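Local coordinates for GH5 (Bacteroidetes bacterium AC2a, PDB 4YHE), which probably hydrolyses beta-1,4-glucosidic bonds in cellulose, as a family 5 glycoside hydrolase built on a beta/alpha barrel, at residues G21-A26 and S32-W37; V62-H67 and D82-L87; D105-A110 and G116-D121; W331-S336 and D341-I346. One frame throughout, in Å; residues are numbered along the deposited sequence.

Contact 1 (G21-A26 and S32-W37); sequences GNQMDA and SYETGW
With CG anti to the backbone N in both residues (chi1 -167° in Q23), the side chains of Q23 and E34 run side by side and point the same way. Q23 then bends at chi2 (95°), which swings its amide round to the carboxylate: NE2 donates to E34 OE2 over 2.9 Å in a nearly straight bond. The oxygen is met on its anti side and lies in the amide plane, although amide and carboxylate are turned 65° apart. Each group has further partners, Q23 OE1 taking the ND1 hydrogen bond of H348 and E34 OE1 a salt bridge from R83 NE. M24 SD rests against E34 CG at 3.7 Å. Both segments belong to the loop after the first barrel strand, at the C-terminal end where family 5 enzymes carry their active site; the small antiparallel hairpin 27-28/31-32 joins them. At its base Y33 N donates to A26 O (3.1 Å). At the end of the Q23-A26 type I turn, A26 lies over one face of the W37 indole, its CA 3.6 Å from the six-membered centroid, while A26 CB meets W37 CD2 at 3.5 Å. N22 comes to the edge of the same ring, N22 CG to W37 CE3 3.5 Å, its amide steeply inclined to the indole. Water 1 donates to N22 O and E34 O and accepts from W37 N.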
# COMPACT_ATOMS: atom_id res chain seq x y z
N GLY A 21 6.24 5.22 5.82
CA GLY A 21 6.85 3.87 5.82
C GLY A 21 8.03 3.73 6.76
O GLY A 21 8.70 4.71 7.07
N ASN A 22 8.33 2.49 7.17
CA ASN A 22 9.42 2.21 8.10
C ASN A 22 9.28 3.10 9.35
O ASN A 22 10.27 3.63 9.88
CB ASN A 22 10.82 2.38 7.47
CG ASN A 22 11.22 1.24 6.54
OD1 ASN A 22 10.40 0.44 6.08
ND2 ASN A 22 12.52 1.19 6.23
N GLN A 23 8.04 3.18 9.83
CA GLN A 23 7.64 4.06 10.90
C GLN A 23 6.83 3.29 11.96
O GLN A 23 7.45 2.48 12.73
CB GLN A 23 6.86 5.24 10.28
CG GLN A 23 6.63 6.39 11.23
CD GLN A 23 7.68 7.49 11.13
OE1 GLN A 23 8.49 7.56 10.20
NE2 GLN A 23 7.64 8.39 12.09
N MET A 24 5.49 3.45 12.02
CA MET A 24 4.70 2.63 12.94
C MET A 24 4.76 1.13 12.59
O MET A 24 4.38 0.30 13.41
CB MET A 24 3.25 3.07 13.04
CG MET A 24 3.04 4.48 13.57
SD MET A 24 3.59 4.73 15.28
CE MET A 24 2.19 4.00 16.13
N ASP A 25 5.23 0.81 11.39
CA ASP A 25 5.43 -0.57 10.96
C ASP A 25 6.78 -1.18 11.39
O ASP A 25 6.95 -2.40 11.30
CB ASP A 25 5.25 -0.69 9.43
CG ASP A 25 5.96 0.45 8.64
OD1 ASP A 25 5.84 1.65 9.02
OD2 ASP A 25 6.59 0.16 7.62
N ALA A 26 7.73 -0.34 11.80
CA ALA A 26 9.10 -0.76 12.09
C ALA A 26 9.09 -1.62 13.36
O ALA A 26 8.35 -1.33 14.30
CB ALA A 26 9.98 0.45 12.30
N SER A 32 7.03 -3.51 17.74
CA SER A 32 7.12 -2.32 16.89
C SER A 32 7.38 -1.08 17.72
O SER A 32 6.98 -0.99 18.90
CB SER A 32 5.86 -2.15 16.02
OG SER A 32 4.69 -2.19 16.79
N TYR A 33 8.14 -0.15 17.12
CA TYR A 33 8.46 1.14 17.73
C TYR A 33 8.60 2.15 16.58
O TYR A 33 9.28 1.86 15.57
CB TYR A 33 9.79 1.12 18.52
CG TYR A 33 10.30 -0.22 19.07
CD1 TYR A 33 11.00 -1.12 18.24
CD2 TYR A 33 10.18 -0.55 20.43
CE1 TYR A 33 11.49 -2.32 18.74
CE2 TYR A 33 10.68 -1.74 20.94
CZ TYR A 33 11.33 -2.63 20.08
OH TYR A 33 11.84 -3.85 20.54
N GLU A 34 7.99 3.30 16.74
CA GLU A 34 7.91 4.26 15.65
C GLU A 34 9.30 4.62 15.10
O GLU A 34 9.48 4.75 13.89
CB GLU A 34 7.19 5.53 16.09
CG GLU A 34 6.88 6.42 14.91
CD GLU A 34 6.06 7.63 15.29
OE1 GLU A 34 5.64 7.73 16.45
OE2 GLU A 34 5.87 8.48 14.41
N THR A 35 10.26 4.84 16.01
CA THR A 35 11.63 5.21 15.63
C THR A 35 12.60 4.03 15.42
O THR A 35 13.80 4.24 15.23
CB THR A 35 12.28 6.17 16.65
OG1 THR A 35 12.42 5.53 17.93
CG2 THR A 35 11.45 7.44 16.81
N GLY A 36 12.07 2.81 15.43
CA GLY A 36 12.87 1.61 15.45
C GLY A 36 13.79 1.40 14.26
O GLY A 36 14.84 0.74 14.38
N TRP A 37 13.38 1.91 13.09
CA TRP A 37 14.20 1.83 11.89
C TRP A 37 14.78 3.15 11.48
O TRP A 37 15.15 3.31 10.35
CB TRP A 37 13.44 1.15 10.74
CG TRP A 37 13.21 -0.33 10.99
CD1 TRP A 37 13.84 -1.13 11.93
CD2 TRP A 37 12.29 -1.19 10.30
NE1 TRP A 37 13.35 -2.41 11.86
CE2 TRP A 37 12.41 -2.49 10.86
CE3 TRP A 37 11.37 -0.99 9.25
CZ2 TRP A 37 11.66 -3.58 10.42
CZ3 TRP A 37 10.61 -2.06 8.82
CH2 TRP A 37 10.77 -3.36 9.40
O HOH W 1 11.68 4.10 12.24

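Contact 2 (V62-H67 and D82-L87); sequences VTWMGH and DRVDEL
Of residues 82-87, V84 alone meets the preceding loop segment, its CG2 touching both V62 and W64. The arrangement belongs to a beta-alpha unit of the TIM barrel: 62-67 follows strand 57-60 and leads, after a further length of loop, into helix 78-93, which packs on the outside of the barrel and also sets W80 against V62 and L81 against W64. The tight part is small and wholly apolar. V62 and V84 reach toward each other tip to tip, with V62 CG1 and V84 CG2 4.0 Å apart and V62 CG2 at the same distance from that methyl. In V84 the first torsion (chi1 178°) leaves CG2 anti to the carbonyl carbon, directed at the loop. W64 and V84 also come from opposite directions, the indole offering CH2, the far corner of its six-membered ring, to V84 CG2 at 3.9 Å; the methyl lies obliquely to the indole. V62 also braces its own segment, since CG1 sits 3.4 Å above one face of the W64 ring, toward the rim. W64 NE1 is held by N101 O, which helps fix the turn of the indole.

The helix is quite different away from this patch. E86 faces solvent, and D82 and D85 are partly exposed, both in salt bridges to R149. On another flank L87 CD2 lies over the centre of the R83 guanidinium. In the loop, G66 alone of the type II turn W64-H67 is exposed, at a positive phi of 98°, and the turn is closed by H67 N donating to W64 O at 2.8 Å.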
# COMPACT_ATOMS: atom_id res chain seq x y z
N VAL A 62 0.80 0.05 10.23
CA VAL A 62 1.05 -0.11 11.65
C VAL A 62 1.32 -1.58 11.91
O VAL A 62 0.54 -2.41 11.50
CB VAL A 62 -0.17 0.30 12.47
CG1 VAL A 62 0.12 0.05 13.95
CG2 VAL A 62 -0.54 1.77 12.21
N THR A 63 2.42 -1.86 12.60
CA THR A 63 2.72 -3.24 13.03
C THR A 63 2.27 -3.31 14.48
O THR A 63 2.64 -2.44 15.27
CB THR A 63 4.20 -3.52 12.91
OG1 THR A 63 4.60 -3.56 11.53
CG2 THR A 63 4.57 -4.89 13.58
N TRP A 64 1.46 -4.30 14.83
CA TRP A 64 0.81 -4.36 16.16
C TRP A 64 1.57 -5.27 17.14
O TRP A 64 1.56 -5.07 18.35
CB TRP A 64 -0.66 -4.72 16.02
CG TRP A 64 -1.42 -3.73 15.18
CD1 TRP A 64 -1.55 -3.76 13.81
CD2 TRP A 64 -2.13 -2.54 15.61
NE1 TRP A 64 -2.28 -2.69 13.38
CE2 TRP A 64 -2.65 -1.93 14.45
CE3 TRP A 64 -2.37 -1.94 16.85
CZ2 TRP A 64 -3.41 -0.76 14.50
CZ3 TRP A 64 -3.09 -0.79 16.90
CH2 TRP A 64 -3.60 -0.18 15.72
N MET A 65 2.30 -6.21 16.57
CA MET A 65 3.17 -7.12 17.26
C MET A 65 3.97 -6.43 18.37
O MET A 65 4.62 -5.42 18.12
CB MET A 65 4.09 -7.67 16.16
CG MET A 65 4.91 -8.88 16.49
SD MET A 65 5.83 -9.34 15.01
CE MET A 65 7.07 -8.06 15.02
N GLY A 66 3.89 -6.97 19.59
CA GLY A 66 4.54 -6.37 20.78
C GLY A 66 3.57 -5.54 21.62
O GLY A 66 3.88 -5.24 22.77
N HIS A 67 2.41 -5.18 21.06
CA HIS A 67 1.43 -4.32 21.73
C HIS A 67 0.14 -5.02 21.89
O HIS A 67 -0.86 -4.39 22.15
CB HIS A 67 1.21 -3.02 20.95
CG HIS A 67 2.48 -2.32 20.62
ND1 HIS A 67 3.21 -1.63 21.57
CD2 HIS A 67 3.20 -2.27 19.48
CE1 HIS A 67 4.31 -1.17 21.02
NE2 HIS A 67 4.32 -1.52 19.74
N ASP A 82 -3.30 4.89 21.08
CA ASP A 82 -3.32 6.36 21.22
C ASP A 82 -2.49 7.07 20.15
O ASP A 82 -2.91 8.09 19.60
CB ASP A 82 -2.78 6.82 22.60
CG ASP A 82 -3.75 6.60 23.78
OD1 ASP A 82 -4.92 6.28 23.61
OD2 ASP A 82 -3.29 6.74 24.93
N ARG A 83 -1.30 6.55 19.89
CA ARG A 83 -0.41 7.15 18.91
C ARG A 83 -0.97 7.00 17.50
O ARG A 83 -0.96 7.95 16.72
CB ARG A 83 0.98 6.55 19.02
CG ARG A 83 1.99 7.06 18.03
CD ARG A 83 2.17 8.57 18.10
NE ARG A 83 3.25 9.01 17.21
CZ ARG A 83 3.46 10.27 16.86
NH1 ARG A 83 2.69 11.23 17.34
NH2 ARG A 83 4.47 10.59 16.07
N VAL A 84 -1.48 5.81 17.19
CA VAL A 84 -2.17 5.58 15.92
C VAL A 84 -3.32 6.59 15.79
O VAL A 84 -3.43 7.28 14.76
CB VAL A 84 -2.72 4.15 15.75
CG1 VAL A 84 -3.46 4.04 14.41
CG2 VAL A 84 -1.60 3.14 15.81
N ASP A 85 -4.12 6.72 16.87
CA ASP A 85 -5.23 7.70 16.94
C ASP A 85 -4.74 9.11 16.67
O ASP A 85 -5.35 9.85 15.89
CB ASP A 85 -5.89 7.61 18.33
CG ASP A 85 -7.26 8.29 18.43
OD1 ASP A 85 -7.67 9.07 17.55
OD2 ASP A 85 -7.91 8.01 19.46
N GLU A 86 -3.64 9.49 17.31
CA GLU A 86 -3.09 10.85 17.15
C GLU A 86 -2.62 11.13 15.73
O GLU A 86 -2.92 12.18 15.15
CB GLU A 86 -1.93 11.10 18.13
CG GLU A 86 -2.39 11.44 19.55
CD GLU A 86 -2.16 12.91 19.95
OE1 GLU A 86 -1.06 13.48 19.68
OE2 GLU A 86 -3.08 13.48 20.57
N LEU A 87 -1.90 10.17 15.15
CA LEU A 87 -1.40 10.34 13.77
C LEU A 87 -2.54 10.49 12.75
O LEU A 87 -2.50 11.37 11.88
CB LEU A 87 -0.54 9.13 13.40
CG LEU A 87 0.78 9.03 14.16
CD1 LEU A 87 1.34 7.64 13.97
CD2 LEU A 87 1.74 10.10 13.67

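Contact 3 (D105-A110 and G116-D121)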
# COMPACT_ATOMS: atom_id res chain seq x y z
N ASP A 105 2.97 -7.62 11.16
CA ASP A 105 2.40 -8.79 11.85
C ASP A 105 2.38 -9.99 10.93
O ASP A 105 2.70 -11.10 11.36
CB ASP A 105 0.99 -8.50 12.35
CG ASP A 105 0.96 -7.32 13.30
OD1 ASP A 105 1.07 -6.17 12.81
OD2 ASP A 105 0.91 -7.52 14.53
N GLY A 106 2.00 -9.72 9.67
CA GLY A 106 1.93 -10.74 8.64
C GLY A 106 3.07 -10.80 7.65
O GLY A 106 2.93 -11.40 6.60
N PHE A 107 4.23 -10.24 7.99
CA PHE A 107 5.41 -10.41 7.17
C PHE A 107 5.75 -11.91 7.07
O PHE A 107 5.93 -12.55 8.08
CB PHE A 107 6.57 -9.65 7.80
CG PHE A 107 7.83 -9.71 7.02
CD1 PHE A 107 8.00 -8.91 5.90
CD2 PHE A 107 8.86 -10.58 7.38
CE1 PHE A 107 9.18 -8.96 5.15
CE2 PHE A 107 10.02 -10.65 6.63
CZ PHE A 107 10.19 -9.83 5.53
N GLY A 108 5.79 -12.45 5.85
CA GLY A 108 5.89 -13.91 5.66
C GLY A 108 7.20 -14.47 5.11
O GLY A 108 7.29 -15.68 4.83
N ALA A 109 8.21 -13.62 4.98
CA ALA A 109 9.53 -14.01 4.49
C ALA A 109 10.45 -14.35 5.66
O ALA A 109 10.12 -14.09 6.80
CB ALA A 109 10.14 -12.89 3.66
N ALA A 110 11.61 -14.91 5.35
CA ALA A 110 12.50 -15.44 6.40
C ALA A 110 13.35 -14.35 7.00
O ALA A 110 13.79 -14.46 8.14
CB ALA A 110 13.36 -16.56 5.84
N GLY A 116 10.16 -15.56 14.67
CA GLY A 116 9.30 -16.24 15.64
C GLY A 116 8.13 -15.44 16.19
O GLY A 116 7.30 -15.98 16.90
N SER A 117 8.05 -14.13 15.91
CA SER A 117 7.02 -13.31 16.53
C SER A 117 5.84 -12.97 15.59
O SER A 117 4.90 -12.28 15.99
CB SER A 117 7.63 -12.00 17.04
OG SER A 117 8.67 -12.23 17.98
N HIS A 118 5.87 -13.48 14.37
CA HIS A 118 4.84 -13.12 13.38
C HIS A 118 3.65 -14.08 13.54
O HIS A 118 3.61 -15.17 12.97
CB HIS A 118 5.43 -13.11 11.96
CG HIS A 118 6.51 -12.09 11.78
ND1 HIS A 118 6.25 -10.77 11.47
CD2 HIS A 118 7.86 -12.18 11.90
CE1 HIS A 118 7.38 -10.10 11.40
NE2 HIS A 118 8.37 -10.93 11.65
N TRP A 119 2.71 -13.65 14.37
CA TRP A 119 1.55 -14.47 14.74
C TRP A 119 0.62 -14.69 13.54
O TRP A 119 -0.04 -15.71 13.45
CB TRP A 119 0.77 -13.84 15.89
CG TRP A 119 0.25 -12.46 15.57
CD1 TRP A 119 0.89 -11.28 15.78
CD2 TRP A 119 -1.03 -12.13 15.01
NE1 TRP A 119 0.10 -10.22 15.34
CE2 TRP A 119 -1.08 -10.72 14.86
CE3 TRP A 119 -2.13 -12.89 14.58
CZ2 TRP A 119 -2.17 -10.06 14.32
CZ3 TRP A 119 -3.21 -12.24 14.04
CH2 TRP A 119 -3.24 -10.83 13.92
N LEU A 120 0.60 -13.72 12.62
CA LEU A 120 -0.23 -13.81 11.43
C LEU A 120 0.49 -14.63 10.35
O LEU A 120 1.20 -14.09 9.50
CB LEU A 120 -0.54 -12.37 11.00
CG LEU A 120 -1.53 -12.14 9.90
CD1 LEU A 120 -2.84 -12.89 10.14
CD2 LEU A 120 -1.78 -10.63 9.79
N ASP A 121 0.34 -15.96 10.43
CA ASP A 121 1.25 -16.91 9.81
C ASP A 121 0.47 -17.76 8.82
O ASP A 121 -0.22 -18.69 9.21
CB ASP A 121 1.85 -17.80 10.92
CG ASP A 121 2.94 -18.73 10.43
OD1 ASP A 121 2.93 -19.18 9.27
OD2 ASP A 121 3.81 -19.07 11.25
O HOH W 2 3.95 -14.48 8.99
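A histidine ring lying over a backbone carbonyl is the unusual feature here: F107 O stands 3.7 Å above one face of H118, toward the rim, while D105 O approaches the edge of the same imidazole. Both segments belong to the long loop that follows strand 97-101 of the TIM barrel and runs to helix 122-127, so the contact folds one barrel loop back on itself. H118 CE1 also touches F107 CB at 3.7 Å, and the two rings meet obliquely with their planes 46° apart. NE2 of H118 is hydrogen-bonded to T112 OG1, within the part of the loop that joins the segments.

The direct hydrogen bond between the segments comes from W119. With CG between the backbone N and the carbonyl carbon (chi1 60°), the indole is brought across to D105, and NE1 donates to D105 OD2 over 2.9 Å. It uses the anti lone pair of that oxygen, with the ring 69° from the carboxylate plane. The other oxygen, OD1, accepts from W64 N, so the carboxylate joins two barrel loops. A phenylalanine in place of W119 would probably leave D105 OD2 without this donor and the carboxylate less firmly set, and would fill less of the space beside helix 129-149, where the indole packs on L139 and I142.

L120, centre of an inverse gamma turn, lays CD2 beside G106 CA, where a side chain would be tight. Water 2 donates to F107 O and to L120 O, the latter at 2.8 Å.

Contact 4 (W331-S336 and D341-I346); sequences WDNGNS and DGFGVI
The F343 ring receives the edge of W331 on one face, CD1 of the indole standing 3.7 Å above the plane and toward the rim. This is an edge-to-face pair with planes at 82°, and F343 CD2 lies in turn at the indole edge. At the edge of the phenyl ring, in its plane, comes N333 ND2. F343 CB presses on W331 O at 3.2 Å, and that buried carbonyl oxygen has no polar partner in the model.

N333 has CG between its backbone N and carbonyl carbon (chi1 64°), which carries the amide across to D341: ND2 donates to D341 O at 2.9 Å, with the acceptor in the amide plane. Its OD1 takes N335 N in an Asx turn. D332 forms another Asx turn, OD1 accepting from G334 N at 2.7 Å, while OD2 takes two backbone donors: I346 N on its syn lone pair at 3.0 Å and V345 N from above the carboxylate plane at 2.8 Å. W18 NE1 adds to OD2 and H348 NE2 to OD1, so the buried carboxylate is well satisfied and probably kept ionised. Replacing this aspartate by an alanine is likely to leave the amides of V345 and I346 without their shared acceptor and segment 341-346 less firmly held. G344 N donates to N335 O, and the glycine packs so closely on G334 and N335 that a CB there would clash.

The contact closes the loop between barrel strand 327-332 and helix 357-369; V345 and I346 lean on W18 of the neighbouring strand 16-20, and W331 reaches N19.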
# COMPACT_ATOMS: atom_id res chain seq x y z
N TRP A 331 5.54 4.73 -1.80
CA TRP A 331 6.26 4.20 -0.63
C TRP A 331 7.45 5.06 -0.25
O TRP A 331 8.44 5.13 -0.99
CB TRP A 331 6.71 2.76 -0.88
CG TRP A 331 7.40 2.20 0.33
CD1 TRP A 331 8.74 1.98 0.45
CD2 TRP A 331 6.80 1.77 1.55
NE1 TRP A 331 9.02 1.46 1.71
CE2 TRP A 331 7.84 1.34 2.40
CE3 TRP A 331 5.49 1.74 2.02
CZ2 TRP A 331 7.60 0.85 3.71
CZ3 TRP A 331 5.25 1.25 3.32
CH2 TRP A 331 6.31 0.82 4.14
N ASP A 332 7.36 5.71 0.89
CA ASP A 332 8.45 6.53 1.44
C ASP A 332 8.92 5.95 2.77
O ASP A 332 8.21 5.99 3.75
CB ASP A 332 7.98 7.96 1.64
CG ASP A 332 9.12 8.91 1.99
OD1 ASP A 332 9.93 8.55 2.90
OD2 ASP A 332 9.20 10.04 1.37
N ASN A 333 10.14 5.45 2.78
CA ASN A 333 10.72 4.88 3.99
C ASN A 333 11.68 5.83 4.71
O ASN A 333 12.37 5.43 5.66
CB ASN A 333 11.39 3.55 3.69
CG ASN A 333 12.59 3.68 2.74
OD1 ASN A 333 12.96 4.79 2.31
ND2 ASN A 333 13.21 2.54 2.41
N GLY A 334 11.73 7.10 4.26
CA GLY A 334 12.68 8.04 4.83
C GLY A 334 14.16 7.91 4.45
O GLY A 334 14.94 8.81 4.74
N ASN A 335 14.56 6.81 3.81
CA ASN A 335 15.97 6.60 3.41
C ASN A 335 16.39 7.47 2.24
O ASN A 335 15.84 7.37 1.14
CB ASN A 335 16.19 5.13 3.08
CG ASN A 335 17.65 4.73 3.11
OD1 ASN A 335 18.52 5.51 2.77
ND2 ASN A 335 17.92 3.50 3.53
N SER A 336 17.40 8.29 2.46
CA SER A 336 17.86 9.27 1.46
C SER A 336 18.87 8.72 0.44
O SER A 336 19.22 9.39 -0.49
CB SER A 336 18.47 10.50 2.16
OG SER A 336 19.63 10.10 2.85
N ASP A 341 16.60 0.37 -1.58
CA ASP A 341 15.90 1.01 -0.43
C ASP A 341 15.87 2.52 -0.37
O ASP A 341 15.40 3.09 0.61
CB ASP A 341 16.34 0.43 0.90
CG ASP A 341 15.44 -0.69 1.33
OD1 ASP A 341 14.19 -0.48 1.45
OD2 ASP A 341 15.99 -1.80 1.45
N GLY A 342 16.29 3.15 -1.45
CA GLY A 342 16.36 4.58 -1.49
C GLY A 342 15.05 5.18 -1.89
O GLY A 342 14.92 5.63 -3.03
N PHE A 343 14.08 5.16 -0.98
CA PHE A 343 12.70 5.68 -1.30
C PHE A 343 12.34 7.04 -0.62
O PHE A 343 11.25 7.57 -0.85
CB PHE A 343 11.63 4.66 -0.89
CG PHE A 343 11.59 3.39 -1.74
CD1 PHE A 343 11.03 3.39 -3.02
CD2 PHE A 343 12.07 2.17 -1.23
CE1 PHE A 343 10.95 2.24 -3.79
CE2 PHE A 343 12.00 1.01 -2.01
CZ PHE A 343 11.40 1.03 -3.26
N GLY A 344 13.19 7.56 0.25
CA GLY A 344 12.82 8.73 1.02
C GLY A 344 12.74 9.97 0.14
O GLY A 344 13.70 10.29 -0.55
N VAL A 345 11.60 10.63 0.12
CA VAL A 345 11.50 11.93 -0.58
C VAL A 345 11.03 13.09 0.31
O VAL A 345 11.30 14.25 -0.04
CB VAL A 345 10.59 11.85 -1.84
CG1 VAL A 345 11.14 10.87 -2.86
CG2 VAL A 345 9.15 11.52 -1.47
N ILE A 346 10.31 12.78 1.40
CA ILE A 346 9.89 13.74 2.40
C ILE A 346 10.27 13.28 3.79
O ILE A 346 10.07 12.11 4.15
CB ILE A 346 8.37 13.98 2.33
CG1 ILE A 346 8.05 14.80 1.08
CG2 ILE A 346 7.83 14.71 3.56
CD1 ILE A 346 6.59 14.88 0.75

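Overall arrangement
All four contacts shape loops that leave the barrel strands, and they follow one another along the sequence. Contacts 2 and 4 are buried, whereas 1 and 3 are only partly so. Contact 2 is purely apolar, a loop against a helix; contact 4 combines side chains bonded to backbone groups with an edge-to-face aromatic pair; contacts 1 and 3 mix aromatic packing, single side-chain hydrogen bonds and a bridging water, with a backbone bond as well in contact 1. In space they touch in the order 4-1-2-3: G21 N pairs with D332 O, S32 OG and D25 O with T63, and M65 packs on S117. Contact 3 stays about 10 Å from contact 4 at the nearest atoms.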